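Local coordinates for protein glycoside Hydrolase (Bacteroides plebeius, PDB 5T3B) that belongs to glycoside hydrolase family 50 and probably hydrolyses glycosidic bonds in algal polysaccharides, like its agarase relatives, at residues V164-K169 with G334-S339; S251-D256 with V387-T392; Y346-A351 with I358-Y363; V436-L441 with C446-L451. One frame throughout, in Å; residues are numbered along the deposited sequence. Where two conformers were deposited one is given.

Contact 1: V164-K169 with G334-S339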
loop_
_atom_site.group_PDB
_atom_site.type_symbol
_atom_site.label_atom_id
_atom_site.label_comp_id
_atom_site.label_asym_id
_atom_site.label_seq_id
_atom_site.Cartn_x
_atom_site.Cartn_y
_atom_site.Cartn_z
ATOM N N VAL A 164 -10.860 0.635 -2.715
ATOM C CA VAL A 164 -10.291 -0.607 -3.193
ATOM C C VAL A 164 -9.035 -0.237 -3.955
ATOM O O VAL A 164 -9.058 0.665 -4.814
ATOM C CB VAL A 164 -11.295 -1.429 -4.015
ATOM C CG1 VAL A 164 -12.357 -1.956 -3.081
ATOM C CG2 VAL A 164 -11.880 -0.673 -5.170
ATOM N N CYS A 165 -7.930 -0.903 -3.678
ATOM C CA CYS A 165 -6.617 -0.488 -4.143
ATOM C C CYS A 165 -5.858 -1.664 -4.663
ATOM O O CYS A 165 -5.453 -2.522 -3.873
ATOM C CB CYS A 165 -5.838 0.217 -3.031
ATOM S SG CYS A 165 -6.656 1.620 -2.215
ATOM N N ALA A 166 -5.609 -1.638 -5.970
ATOM C CA ALA A 166 -4.774 -2.540 -6.725
ATOM C C ALA A 166 -5.372 -3.863 -7.067
ATOM O O ALA A 166 -6.200 -4.418 -6.319
ATOM C CB ALA A 166 -3.391 -2.721 -6.092
ATOM N N PHE A 167 -4.918 -4.405 -8.161
ATOM C CA PHE A 167 -5.186 -5.789 -8.520
ATOM C C PHE A 167 -6.627 -6.139 -8.826
ATOM O O PHE A 167 -7.005 -7.286 -8.767
ATOM C CB PHE A 167 -4.582 -6.771 -7.537
ATOM C CG PHE A 167 -3.204 -6.420 -7.019
ATOM C CD1 PHE A 167 -2.195 -6.076 -7.892
ATOM C CD2 PHE A 167 -2.937 -6.432 -5.686
ATOM C CE1 PHE A 167 -0.927 -5.758 -7.410
ATOM C CE2 PHE A 167 -1.705 -6.115 -5.196
ATOM C CZ PHE A 167 -0.703 -5.805 -6.042
ATOM N N GLY A 168 -7.421 -5.169 -9.184
ATOM C CA GLY A 168 -8.762 -5.414 -9.646
ATOM C C GLY A 168 -8.860 -6.107 -10.975
ATOM O O GLY A 168 -9.897 -6.705 -11.283
ATOM N N LYS A 169 -7.813 -5.977 -11.785
ATOM C CA LYS A 169 -7.807 -6.403 -13.194
ATOM C C LYS A 169 -8.853 -5.631 -13.990
ATOM O O LYS A 169 -9.571 -4.781 -13.460
ATOM C CB LYS A 169 -7.996 -7.924 -13.400
ATOM C CG LYS A 169 -7.249 -8.819 -12.466
ATOM C CD LYS A 169 -5.753 -8.600 -12.580
ATOM C CE LYS A 169 -5.192 -8.870 -13.965
ATOM N NZ LYS A 169 -3.697 -8.937 -13.875
ATOM N N GLY A 334 2.837 5.834 -6.497
ATOM C CA GLY A 334 4.085 5.089 -6.451
ATOM C C GLY A 334 4.040 3.680 -6.989
ATOM O O GLY A 334 3.207 3.321 -7.814
ATOM N N SER A 335 5.032 2.904 -6.555
ATOM C CA SER A 335 5.325 1.571 -7.108
ATOM C C SER A 335 5.301 0.440 -6.080
ATOM O O SER A 335 5.670 -0.668 -6.444
ATOM C CB SER A 335 6.718 1.557 -7.763
ATOM O OG SER A 335 7.759 1.670 -6.820
ATOM N N ARG A 336 4.809 0.697 -4.872
ATOM C CA ARG A 336 4.563 -0.383 -3.906
ATOM C C ARG A 336 5.898 -1.051 -3.529
ATOM O O ARG A 336 6.182 -2.174 -3.880
ATOM C CB ARG A 336 3.498 -1.331 -4.418
ATOM C CG ARG A 336 2.270 -0.621 -4.945
ATOM C CD ARG A 336 1.357 -1.491 -5.777
ATOM N NE ARG A 336 0.818 -2.582 -4.988
ATOM C CZ ARG A 336 -0.231 -2.449 -4.194
ATOM N NH1 ARG A 336 -0.623 -3.464 -3.431
ATOM N NH2 ARG A 336 -0.957 -1.350 -4.195
ATOM N N LEU A 337 6.720 -0.249 -2.839
ATOM C CA LEU A 337 8.054 -0.675 -2.446
ATOM C C LEU A 337 7.934 -1.753 -1.422
ATOM O O LEU A 337 6.980 -1.826 -0.660
ATOM C CB LEU A 337 8.826 0.535 -1.849
ATOM C CG LEU A 337 9.148 1.646 -2.878
ATOM C CD1 LEU A 337 9.487 2.923 -2.161
ATOM C CD2 LEU A 337 10.292 1.214 -3.786
ATOM N N HIS A 338 8.963 -2.617 -1.353
ATOM C CA HIS A 338 8.910 -3.771 -0.496
ATOM C C HIS A 338 10.319 -4.141 -0.071
ATOM O O HIS A 338 11.273 -3.413 -0.366
ATOM C CB HIS A 338 8.175 -4.943 -1.166
ATOM C CG HIS A 338 8.995 -5.622 -2.191
ATOM N ND1 HIS A 338 9.707 -4.951 -3.148
ATOM C CD2 HIS A 338 9.207 -6.941 -2.411
ATOM C CE1 HIS A 338 10.359 -5.812 -3.894
ATOM N NE2 HIS A 338 10.073 -7.039 -3.464
ATOM N N SER A 339 10.458 -5.282 0.618
ATOM C CA SER A 339 11.760 -5.954 0.752
ATOM C C SER A 339 12.834 -4.976 1.230
ATOM O O SER A 339 12.620 -4.165 2.152
ATOM C CB SER A 339 12.085 -6.710 -0.608
ATOM O OG SER A 339 13.342 -7.372 -0.616
HETATM O O HOH W 1 -3.028 -2.013 -2.389
#

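Contact 2: S251-D256 with V387-T392. With EDO (1,2-ethanediol), chain D; EDO (1,2-ethanediol), chain G.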
loop_
_atom_site.group_PDB
_atom_site.type_symbol
_atom_site.label_atom_id
_atom_site.label_comp_id
_atom_site.label_asym_id
_atom_site.label_seq_id
_atom_site.Cartn_x
_atom_site.Cartn_y
_atom_site.Cartn_z
ATOM N N SER A 251 2.010 2.558 -10.371
ATOM C CA SER A 251 2.612 2.315 -11.702
ATOM C C SER A 251 3.224 0.897 -11.870
ATOM O O SER A 251 3.590 0.525 -12.971
ATOM C CB SER A 251 3.658 3.371 -12.002
ATOM O OG SER A 251 4.656 3.371 -11.030
ATOM N N ASP A 252 3.452 0.204 -10.747
ATOM C CA ASP A 252 4.110 -1.077 -10.694
ATOM C C ASP A 252 3.896 -1.602 -9.296
ATOM O O ASP A 252 3.263 -0.963 -8.452
ATOM C CB ASP A 252 5.580 -0.977 -11.099
ATOM C CG ASP A 252 5.842 -1.185 -12.565
ATOM O OD1 ASP A 252 5.470 -2.223 -13.113
ATOM O OD2 ASP A 252 6.499 -0.326 -13.260
ATOM N N ASN A 253 4.447 -2.802 -9.064
ATOM C CA ASN A 253 4.308 -3.455 -7.782
ATOM C C ASN A 253 5.594 -4.199 -7.442
ATOM O O ASN A 253 6.023 -5.067 -8.215
ATOM C CB ASN A 253 3.184 -4.461 -7.801
ATOM C CG ASN A 253 2.949 -5.160 -6.467
ATOM O OD1 ASN A 253 2.786 -4.549 -5.413
ATOM N ND2 ASN A 253 2.935 -6.480 -6.533
ATOM N N GLU A 254 6.244 -3.839 -6.315
ATOM C CA GLU A 254 7.421 -4.612 -5.883
ATOM C C GLU A 254 8.495 -4.737 -6.941
ATOM O O GLU A 254 9.014 -5.822 -7.214
ATOM C CB GLU A 254 6.992 -5.970 -5.342
ATOM C CG GLU A 254 5.972 -5.909 -4.220
ATOM C CD GLU A 254 5.862 -7.156 -3.389
ATOM O OE1 GLU A 254 6.222 -8.254 -3.898
ATOM O OE2 GLU A 254 5.358 -6.997 -2.245
ATOM N N ILE A 255 8.916 -3.591 -7.475
ATOM C CA ILE A 255 10.047 -3.591 -8.367
ATOM C C ILE A 255 11.310 -4.034 -7.598
ATOM O O ILE A 255 11.576 -3.564 -6.512
ATOM C CB ILE A 255 10.273 -2.166 -8.917
ATOM C CG1 ILE A 255 9.075 -1.686 -9.754
ATOM C CG2 ILE A 255 11.546 -2.086 -9.739
ATOM C CD1 ILE A 255 9.127 -0.203 -10.081
ATOM N N ASP A 256 12.089 -4.901 -8.247
ATOM C CA ASP A 256 13.366 -5.285 -7.640
ATOM C C ASP A 256 14.372 -4.164 -7.871
ATOM O O ASP A 256 14.745 -3.836 -8.961
ATOM C CB ASP A 256 13.800 -6.586 -8.284
ATOM C CG ASP A 256 15.107 -7.093 -7.856
ATOM O OD1 ASP A 256 15.908 -6.407 -7.196
ATOM O OD2 ASP A 256 15.356 -8.325 -8.159
ATOM N N VAL A 387 0.576 2.367 3.440
ATOM C CA VAL A 387 0.863 0.927 3.455
ATOM C C VAL A 387 -0.123 0.285 2.525
ATOM O O VAL A 387 -1.329 0.241 2.792
ATOM C CB VAL A 387 0.845 0.376 4.857
ATOM C CG1 VAL A 387 0.953 -1.165 4.791
ATOM C CG2 VAL A 387 1.955 0.986 5.678
ATOM N N THR A 388 0.368 -0.247 1.437
ATOM C CA THR A 388 -0.493 -0.810 0.403
ATOM C C THR A 388 -0.788 -2.283 0.586
ATOM O O THR A 388 -1.699 -2.798 -0.086
ATOM C CB THR A 388 0.073 -0.527 -0.995
ATOM O OG1 THR A 388 1.509 -0.580 -0.978
ATOM C CG2 THR A 388 -0.339 0.850 -1.471
ATOM N N GLU A 389 -0.059 -2.966 1.446
ATOM C CA GLU A 389 -0.392 -4.350 1.756
ATOM C C GLU A 389 0.128 -4.683 3.148
ATOM O O GLU A 389 1.255 -4.332 3.479
ATOM C CB GLU A 389 0.283 -5.376 0.820
ATOM C CG GLU A 389 -0.043 -5.283 -0.643
ATOM C CD GLU A 389 0.612 -6.284 -1.517
ATOM O OE1 GLU A 389 1.163 -7.298 -1.054
ATOM O OE2 GLU A 389 0.544 -6.063 -2.778
ATOM N N PHE A 390 -0.689 -5.428 3.901
ATOM C CA PHE A 390 -0.308 -6.058 5.142
ATOM C C PHE A 390 -1.459 -7.039 5.470
ATOM O O PHE A 390 -2.585 -6.819 5.037
ATOM C CB PHE A 390 -0.058 -5.084 6.271
ATOM C CG PHE A 390 -1.296 -4.462 6.847
ATOM C CD1 PHE A 390 -2.001 -3.499 6.106
ATOM C CD2 PHE A 390 -1.751 -4.771 8.111
ATOM C CE1 PHE A 390 -3.172 -2.949 6.609
ATOM C CE2 PHE A 390 -2.907 -4.193 8.611
ATOM C CZ PHE A 390 -3.638 -3.282 7.874
ATOM N N TYR A 391 -1.134 -8.117 6.208
ATOM C CA TYR A 391 -2.129 -9.061 6.710
ATOM C C TYR A 391 -1.453 -10.097 7.571
ATOM O O TYR A 391 -0.233 -10.224 7.571
ATOM C CB TYR A 391 -2.879 -9.798 5.561
ATOM C CG TYR A 391 -2.066 -10.697 4.713
ATOM C CD1 TYR A 391 -1.212 -10.240 3.702
ATOM C CD2 TYR A 391 -2.105 -12.079 4.874
ATOM C CE1 TYR A 391 -0.463 -11.092 2.948
ATOM C CE2 TYR A 391 -1.334 -12.899 4.126
ATOM C CZ TYR A 391 -0.486 -12.426 3.177
ATOM O OH TYR A 391 0.325 -13.292 2.425
ATOM N N THR A 392 -2.296 -10.887 8.242
ATOM C CA THR A 392 -1.958 -12.188 8.798
ATOM C C THR A 392 -2.928 -13.220 8.317
ATOM O O THR A 392 -4.019 -12.882 7.829
ATOM C CB THR A 392 -1.925 -12.176 10.333
ATOM O OG1 THR A 392 -3.214 -11.851 10.845
ATOM C CG2 THR A 392 -0.873 -11.212 10.853
HETATM C C1 EDO D . 6.419 -9.742 -0.155
HETATM O O1 EDO D . 6.803 -8.405 -0.415
HETATM C C2 EDO D . 7.017 -10.717 -1.135
HETATM O O2 EDO D . 6.417 -10.426 -2.420
HETATM C C1 EDO G . 1.385 -11.333 -0.465
HETATM O O1 EDO G . 0.835 -12.467 -0.054
HETATM C C2 EDO G . 2.674 -11.157 0.278
HETATM O O2 EDO G . 3.694 -12.166 0.014
HETATM O O HOH W 2 1.688 -7.884 -4.308
HETATM O O HOH W 3 3.108 -8.747 -2.202
#

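Contact 3: Y346-A351 with I358-Y363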
loop_
_atom_site.group_PDB
_atom_site.type_symbol
_atom_site.label_atom_id
_atom_site.label_comp_id
_atom_site.label_asym_id
_atom_site.label_seq_id
_atom_site.Cartn_x
_atom_site.Cartn_y
_atom_site.Cartn_z
ATOM N N TYR A 346 17.996 6.299 -0.466
ATOM C CA TYR A 346 18.081 6.956 -1.754
ATOM C C TYR A 346 16.821 6.783 -2.591
ATOM O O TYR A 346 16.440 7.654 -3.373
ATOM C CB TYR A 346 19.283 6.492 -2.573
ATOM C CG TYR A 346 20.615 6.841 -1.954
ATOM C CD1 TYR A 346 21.200 8.074 -2.214
ATOM C CD2 TYR A 346 21.303 5.951 -1.176
ATOM C CE1 TYR A 346 22.436 8.386 -1.686
ATOM C CE2 TYR A 346 22.553 6.238 -0.665
ATOM C CZ TYR A 346 23.100 7.467 -0.901
ATOM O OH TYR A 346 24.315 7.756 -0.378
ATOM N N ILE A 347 16.191 5.613 -2.465
ATOM C CA ILE A 347 14.942 5.345 -3.193
ATOM C C ILE A 347 13.802 6.163 -2.562
ATOM O O ILE A 347 12.994 6.755 -3.261
ATOM C CB ILE A 347 14.626 3.862 -3.197
ATOM C CG1 ILE A 347 15.640 3.109 -4.045
ATOM C CG2 ILE A 347 13.213 3.580 -3.703
ATOM C CD1 ILE A 347 15.481 1.638 -4.045
ATOM N N ILE A 348 13.758 6.175 -1.239
ATOM C CA ILE A 348 12.743 6.976 -0.544
ATOM C C ILE A 348 12.894 8.460 -0.907
ATOM O O ILE A 348 11.889 9.145 -1.086
ATOM C CB ILE A 348 12.737 6.750 0.957
ATOM C CG1 ILE A 348 12.471 5.272 1.292
ATOM C CG2 ILE A 348 11.697 7.596 1.675
ATOM C CD1 ILE A 348 11.092 4.724 0.951
ATOM N N LYS A 349 14.143 8.969 -0.997
ATOM C CA LYS A 349 14.357 10.336 -1.423
ATOM C C LYS A 349 13.785 10.590 -2.792
ATOM O O LYS A 349 13.067 11.596 -3.030
ATOM C CB LYS A 349 15.819 10.682 -1.374
ATOM C CG LYS A 349 16.054 12.133 -1.771
ATOM C CD LYS A 349 17.517 12.491 -1.487
ATOM C CE LYS A 349 17.754 13.963 -1.822
ATOM N NZ LYS A 349 18.542 14.056 -3.063
ATOM N N ALA A 350 14.087 9.691 -3.730
ATOM C CA ALA A 350 13.517 9.838 -5.069
ATOM C C ALA A 350 11.985 9.822 -5.076
ATOM O O ALA A 350 11.321 10.624 -5.714
ATOM C CB ALA A 350 14.088 8.766 -5.970
ATOM N N ALA A 351 11.419 8.846 -4.378
ATOM C CA ALA A 351 9.974 8.716 -4.327
ATOM C C ALA A 351 9.351 9.949 -3.704
ATOM O O ALA A 351 8.312 10.387 -4.186
ATOM C CB ALA A 351 9.599 7.497 -3.543
ATOM N N ILE A 358 3.969 7.896 -1.295
ATOM C CA ILE A 358 4.851 6.761 -1.450
ATOM C C ILE A 358 4.122 5.501 -1.009
ATOM O O ILE A 358 3.677 5.433 0.138
ATOM C CB ILE A 358 6.137 6.951 -0.651
ATOM C CG1 ILE A 358 6.836 8.249 -1.048
ATOM C CG2 ILE A 358 7.070 5.758 -0.828
ATOM C CD1 ILE A 358 7.950 8.639 -0.143
ATOM N N SER A 359 3.979 4.501 -1.869
ATOM C CA SER A 359 3.359 3.266 -1.436
ATOM C C SER A 359 4.414 2.280 -0.995
ATOM O O SER A 359 5.470 2.080 -1.668
ATOM C CB SER A 359 2.485 2.678 -2.550
ATOM O OG SER A 359 3.134 2.701 -3.814
ATOM N N ILE A 360 4.095 1.580 0.104
ATOM C CA ILE A 360 4.981 0.581 0.723
ATOM C C ILE A 360 4.137 -0.653 1.085
ATOM O O ILE A 360 3.173 -0.525 1.831
ATOM C CB ILE A 360 5.702 1.147 1.942
ATOM C CG1 ILE A 360 6.620 2.362 1.479
ATOM C CG2 ILE A 360 6.462 0.063 2.681
ATOM C CD1 ILE A 360 7.292 3.104 2.602
ATOM N N ASN A 361 4.546 -1.817 0.578
ATOM C CA ASN A 361 4.002 -3.087 1.050
ATOM C C ASN A 361 4.811 -3.485 2.273
ATOM O O ASN A 361 6.010 -3.532 2.162
ATOM C CB ASN A 361 4.128 -4.152 -0.015
ATOM C CG ASN A 361 3.283 -3.918 -1.274
ATOM O OD1 ASN A 361 2.405 -3.078 -1.309
ATOM N ND2 ASN A 361 3.480 -4.747 -2.256
ATOM N N TYR A 362 4.198 -3.751 3.401
ATOM C CA TYR A 362 4.901 -3.841 4.697
ATOM C C TYR A 362 4.784 -5.217 5.303
ATOM O O TYR A 362 3.805 -5.532 5.968
ATOM C CB TYR A 362 4.436 -2.752 5.657
ATOM C CG TYR A 362 5.491 -2.296 6.675
ATOM C CD1 TYR A 362 6.569 -3.102 7.066
ATOM C CD2 TYR A 362 5.434 -1.033 7.266
ATOM C CE1 TYR A 362 7.532 -2.648 7.975
ATOM C CE2 TYR A 362 6.361 -0.603 8.180
ATOM C CZ TYR A 362 7.412 -1.412 8.528
ATOM O OH TYR A 362 8.322 -0.923 9.441
ATOM N N TYR A 363 5.772 -6.058 5.004
ATOM C CA TYR A 363 5.838 -7.433 5.432
ATOM C C TYR A 363 7.052 -7.684 6.312
ATOM O O TYR A 363 7.991 -6.933 6.391
ATOM C CB TYR A 363 5.897 -8.330 4.218
ATOM C CG TYR A 363 4.615 -8.362 3.405
ATOM C CD1 TYR A 363 3.466 -8.881 3.957
ATOM C CD2 TYR A 363 4.529 -7.789 2.153
ATOM C CE1 TYR A 363 2.293 -8.911 3.279
ATOM C CE2 TYR A 363 3.356 -7.864 1.420
ATOM C CZ TYR A 363 2.220 -8.402 2.009
ATOM O OH TYR A 363 1.035 -8.480 1.322
#

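Contact 4: V436-L441 with C446-L451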
loop_
_atom_site.group_PDB
_atom_site.type_symbol
_atom_site.label_atom_id
_atom_site.label_comp_id
_atom_site.label_asym_id
_atom_site.label_seq_id
_atom_site.Cartn_x
_atom_site.Cartn_y
_atom_site.Cartn_z
ATOM N N VAL A 436 -3.974 -0.284 3.348
ATOM C CA VAL A 436 -4.784 -1.203 2.583
ATOM C C VAL A 436 -4.528 -2.589 3.071
ATOM O O VAL A 436 -3.382 -3.057 3.051
ATOM C CB VAL A 436 -4.480 -1.098 1.062
ATOM C CG1 VAL A 436 -5.370 -2.032 0.257
ATOM C CG2 VAL A 436 -4.551 0.320 0.582
ATOM N N PHE A 437 -5.597 -3.259 3.498
ATOM C CA PHE A 437 -5.502 -4.654 3.910
ATOM C C PHE A 437 -5.457 -5.540 2.671
ATOM O O PHE A 437 -6.230 -5.375 1.737
ATOM C CB PHE A 437 -6.699 -5.026 4.757
ATOM C CG PHE A 437 -6.618 -6.444 5.334
ATOM C CD1 PHE A 437 -7.240 -7.509 4.693
ATOM C CD2 PHE A 437 -5.918 -6.702 6.498
ATOM C CE1 PHE A 437 -7.176 -8.784 5.212
ATOM C CE2 PHE A 437 -5.846 -7.975 7.042
ATOM C CZ PHE A 437 -6.439 -9.010 6.363
ATOM N N PHE A 438 -4.475 -6.462 2.635
ATOM C CA PHE A 438 -4.328 -7.395 1.560
ATOM C C PHE A 438 -4.830 -8.729 2.051
ATOM O O PHE A 438 -4.179 -9.340 2.899
ATOM C CB PHE A 438 -2.860 -7.471 1.120
ATOM C CG PHE A 438 -2.593 -8.368 -0.045
ATOM C CD1 PHE A 438 -2.627 -7.878 -1.332
ATOM C CD2 PHE A 438 -2.372 -9.722 0.104
ATOM C CE1 PHE A 438 -2.445 -8.677 -2.439
ATOM C CE2 PHE A 438 -2.141 -10.524 -0.987
ATOM C CZ PHE A 438 -2.176 -10.011 -2.244
ATOM N N LYS A 439 -6.034 -9.196 1.638
ATOM C CA LYS A 439 -6.832 -8.744 0.504
ATOM C C LYS A 439 -8.278 -9.106 0.722
ATOM O O LYS A 439 -8.667 -9.615 1.757
ATOM C CB LYS A 439 -6.262 -9.273 -0.819
ATOM C CG LYS A 439 -6.279 -10.780 -0.927
ATOM C CD LYS A 439 -5.731 -11.246 -2.293
ATOM C CE LYS A 439 -5.411 -12.711 -2.388
ATOM N NZ LYS A 439 -6.621 -13.524 -2.674
ATOM N N TYR A 440 -9.081 -8.800 -0.315
ATOM C CA TYR A 440 -10.521 -9.026 -0.248
ATOM C C TYR A 440 -10.883 -10.485 0.086
ATOM O O TYR A 440 -11.550 -10.715 1.083
ATOM C CB TYR A 440 -11.101 -8.575 -1.600
ATOM C CG TYR A 440 -12.564 -8.810 -1.818
ATOM C CD1 TYR A 440 -13.533 -8.432 -0.889
ATOM C CD2 TYR A 440 -12.993 -9.402 -2.995
ATOM C CE1 TYR A 440 -14.863 -8.671 -1.115
ATOM C CE2 TYR A 440 -14.361 -9.617 -3.252
ATOM C CZ TYR A 440 -15.266 -9.257 -2.278
ATOM O OH TYR A 440 -16.604 -9.525 -2.520
ATOM N N LEU A 441 -10.453 -11.420 -0.767
ATOM C CA LEU A 441 -10.782 -12.833 -0.605
ATOM C C LEU A 441 -9.597 -13.696 -0.309
ATOM O O LEU A 441 -8.485 -13.432 -0.748
ATOM C CB LEU A 441 -11.383 -13.423 -1.924
ATOM C CG LEU A 441 -12.648 -12.780 -2.382
ATOM C CD1 LEU A 441 -13.050 -13.214 -3.736
ATOM C CD2 LEU A 441 -13.769 -12.987 -1.457
ATOM N N CYS A 446 -5.321 -20.398 0.918
ATOM C CA CYS A 446 -4.560 -19.537 1.840
ATOM C C CYS A 446 -5.463 -18.458 2.429
ATOM O O CYS A 446 -6.135 -17.758 1.655
ATOM C CB CYS A 446 -3.339 -18.933 1.157
ATOM S SG CYS A 446 -2.257 -18.088 2.336
ATOM N N ASN A 447 -5.378 -18.250 3.715
ATOM C CA ASN A 447 -6.191 -17.298 4.443
ATOM C C ASN A 447 -5.619 -15.867 4.359
ATOM O O ASN A 447 -5.199 -15.339 5.380
ATOM C CB ASN A 447 -6.440 -17.752 5.860
ATOM C CG ASN A 447 -7.383 -16.844 6.608
ATOM O OD1 ASN A 447 -8.375 -16.257 6.017
ATOM N ND2 ASN A 447 -7.184 -16.728 7.867
ATOM N N LYS A 448 -5.668 -15.312 3.159
ATOM C CA LYS A 448 -5.279 -13.914 2.931
ATOM C C LYS A 448 -6.445 -12.969 2.999
ATOM O O LYS A 448 -6.262 -11.776 2.999
ATOM C CB LYS A 448 -4.606 -13.788 1.561
ATOM C CG LYS A 448 -3.324 -14.570 1.376
ATOM C CD LYS A 448 -2.810 -14.531 -0.054
ATOM C CE LYS A 448 -1.572 -15.340 -0.222
ATOM N NZ LYS A 448 -1.275 -15.602 -1.700
ATOM N N GLY A 449 -7.663 -13.469 3.107
ATOM C CA GLY A 449 -8.795 -12.608 2.887
ATOM C C GLY A 449 -9.468 -12.052 4.102
ATOM O O GLY A 449 -9.400 -12.622 5.193
ATOM N N MET A 450 -10.175 -10.942 3.894
ATOM C CA MET A 450 -11.178 -10.485 4.846
ATOM C C MET A 450 -12.468 -11.338 4.726
ATOM O O MET A 450 -13.201 -11.483 5.714
ATOM C CB MET A 450 -11.505 -9.008 4.615
ATOM C CG MET A 450 -12.308 -8.353 5.705
ATOM S SD MET A 450 -12.658 -6.609 5.549
ATOM C CE MET A 450 -13.629 -6.553 4.058
ATOM N N LEU A 451 -12.691 -11.907 3.532
ATOM C CA LEU A 451 -13.776 -12.836 3.234
ATOM C C LEU A 451 -13.123 -14.166 2.822
ATOM O O LEU A 451 -12.044 -14.200 2.221
ATOM C CB LEU A 451 -14.670 -12.362 2.113
ATOM C CG LEU A 451 -15.684 -11.290 2.364
ATOM C CD1 LEU A 451 -15.125 -10.018 2.924
ATOM C CD2 LEU A 451 -16.479 -11.031 1.091
#

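Contact 1: V164-K169 with G334-S339
Arg336 reaches Ala166 and Phe167 at the C-terminal end of strand 163-165, a position that fits the mouth of the (beta/alpha)8 barrel known for family 50 relatives. The backbones stand well apart, with Ala166 CA and Arg336 CA 10.0 Å from each other, so the long Arg336 side chain spans most of the gap; it leaves with CG anti to the carbonyl carbon and bends at chi3 (63°). Van der Waals contact comes first. Ala166 CB sits over one face of the guanidinium, offset toward its rim and 3.4 Å from Arg336 NH2. That methyl also lies over the centre of the Phe167 ring. Phe167 comes at the arginine from the opposite direction and touches Arg336 NH1 with CE2 at 3.4 Å, the two planes being 76° apart, which rules out a parallel stack. Polar links follow. Asn253 accepts from Arg336 NE, Glu389 forms a salt bridge with NH1, and Phe250 adds a cation-pi contact, so the guanidinium is fixed in rotation. A methionine in place of this arginine would probably leave the Glu389 carboxylate without this charged mate and Asn253 OD1 without this donor. The remaining bridge is solvent-mediated: water 1, in plane at the guanidinium edge, accepts from Arg336 NH2 at 2.8 Å and donates to Cys165 O at 2.9 Å.

Contact 2: S251-D256 with V387-T392
Asn253 and Glu254 face Glu389 without a direct hydrogen bond; the closest atoms, Asn253 OD1 and Glu389 OE2, are 3.8 Å apart. The amide and carboxylate meet from opposite directions with planes 32° apart. Water supplies the link. Glu389, with CG anti to the carbonyl carbon (chi1 -61°) and the chain extended beyond it, carries its carboxylate out to two waters. Water 2 accepts from Asn253 ND2 at 2.9 Å and donates to Glu389 OE2 at 2.6 Å, while water 3 donates to both Glu254 OE2 and Glu389 OE1. Besides the arginine of contact 1, Tyr363 OH bonds Glu389 OE1 and Asn361 ND2 bonds Glu254 OE2. Two 1,2-ethanediol molecules, probably from the crystallisation liquor, lie nearby and may mark a pocket able to take hydroxyl groups. One spans the Glu254 carboxylate, its O2 donating to OE1 at 2.6 Å and its O1 to OE2 at 2.7 Å; the other pairs its O1 with Tyr391 OH. Two carboxylates, with Glu254 OE2 and Glu389 OE1 separated by 4.4 Å, and an asparagine just before Glu254 are consistent with the acid/base and nucleophile pair of a retaining clan GH-A enzyme.

Contact 3: Y346-A351 with I358-Y363
Ile358 turns its side chain toward helix 345-354 and meets the methyl of Ala351 with its longer branch. Ala351 CB lies 3.8 Å from Ile358 CG1, and both CD1 and CG2 are within reach of the same methyl, so the alanine is lodged against the two branches. With CG1 anti to the carbonyl carbon (chi1 -56°) and CG2 anti to the backbone N, both branches of Ile358 flank the methyl. One helical turn earlier, Ile348 offers its CG2 to the end of the same side chain, 4.3 Å from Ile358 CD1. Its other branch reaches further along the strand, where Ile348 CD1 meets Ile360 CD1, methyl to methyl, at 4.4 Å. The small alanine lets the backbones approach, with Ala351 CA and Ile358 CA 6.2 Å apart, whereas the bulkier Ile348 meets the strand through its side-chain ends. Trp376 of helix 370-379 touches both Ile348 and Ile360 and extends this apolar layer. The axes of the two short segments run 140° apart in direction and 9.8 Å from each other at closest approach. A helix returning to a strand that pairs in parallel with strand 385-394 is consistent with the alpha-to-beta step of the (beta/alpha)8 barrel known for this family.

Contact 4: V436-L441 with C446-L451
Lys439 N donates to Lys448 O at 2.9 Å just past strand 432-437, probably the last strand of a (beta/alpha)8 barrel, in a hairpin-like return of the chain. The peptide before Lys439 is cis, as in many clan GH-A barrels after their last strand. Two more backbone bonds follow: Met450 N gives to Lys439 O at 2.9 Å, nearly along the C=O axis, and Leu451 N to Tyr440 O at 3.0 Å. Gly449 also brings CA to Lys439 O, and a CB there would clash with Leu441 C. Around this core, Tyr440 CE1 packs on Leu451 CD2 at 3.6 Å, and Lys448 CD lies at the Phe438 ring edge. The stems of Lys439 and Lys448 cross obliquely, and Asp443 bridges both ammonium groups. With a methionine in place of Lys439, Asp443 would probably lose one of its two lysine partners and Leu441 O this N-H donor. Bent at chi4 (82°), the Lys439 chain places NZ 2.7 Å from Leu441 O.

Overall arrangement
From the N terminus, the first half of contact 1 begins on strand 163-165 and waits for residues 334-339 to close a loop of 164 intervening residues. Segment 251-256 lies inside that loop but pairs with 387-392 beyond it, so contacts 1 and 2 cross; their centres are about 5 Å apart, and a single arginine of contact 1 touches both halves of contact 2. Contact 3 is nested within the loop of contact 2, its helix backing strand 358-361, the neighbour of strand 385-394. Contact 4 closes last, after contact 2, and shapes the return after strand 432-437, which also pairs with strand 385-394. Contacts 1 and 2 together line the probable active site.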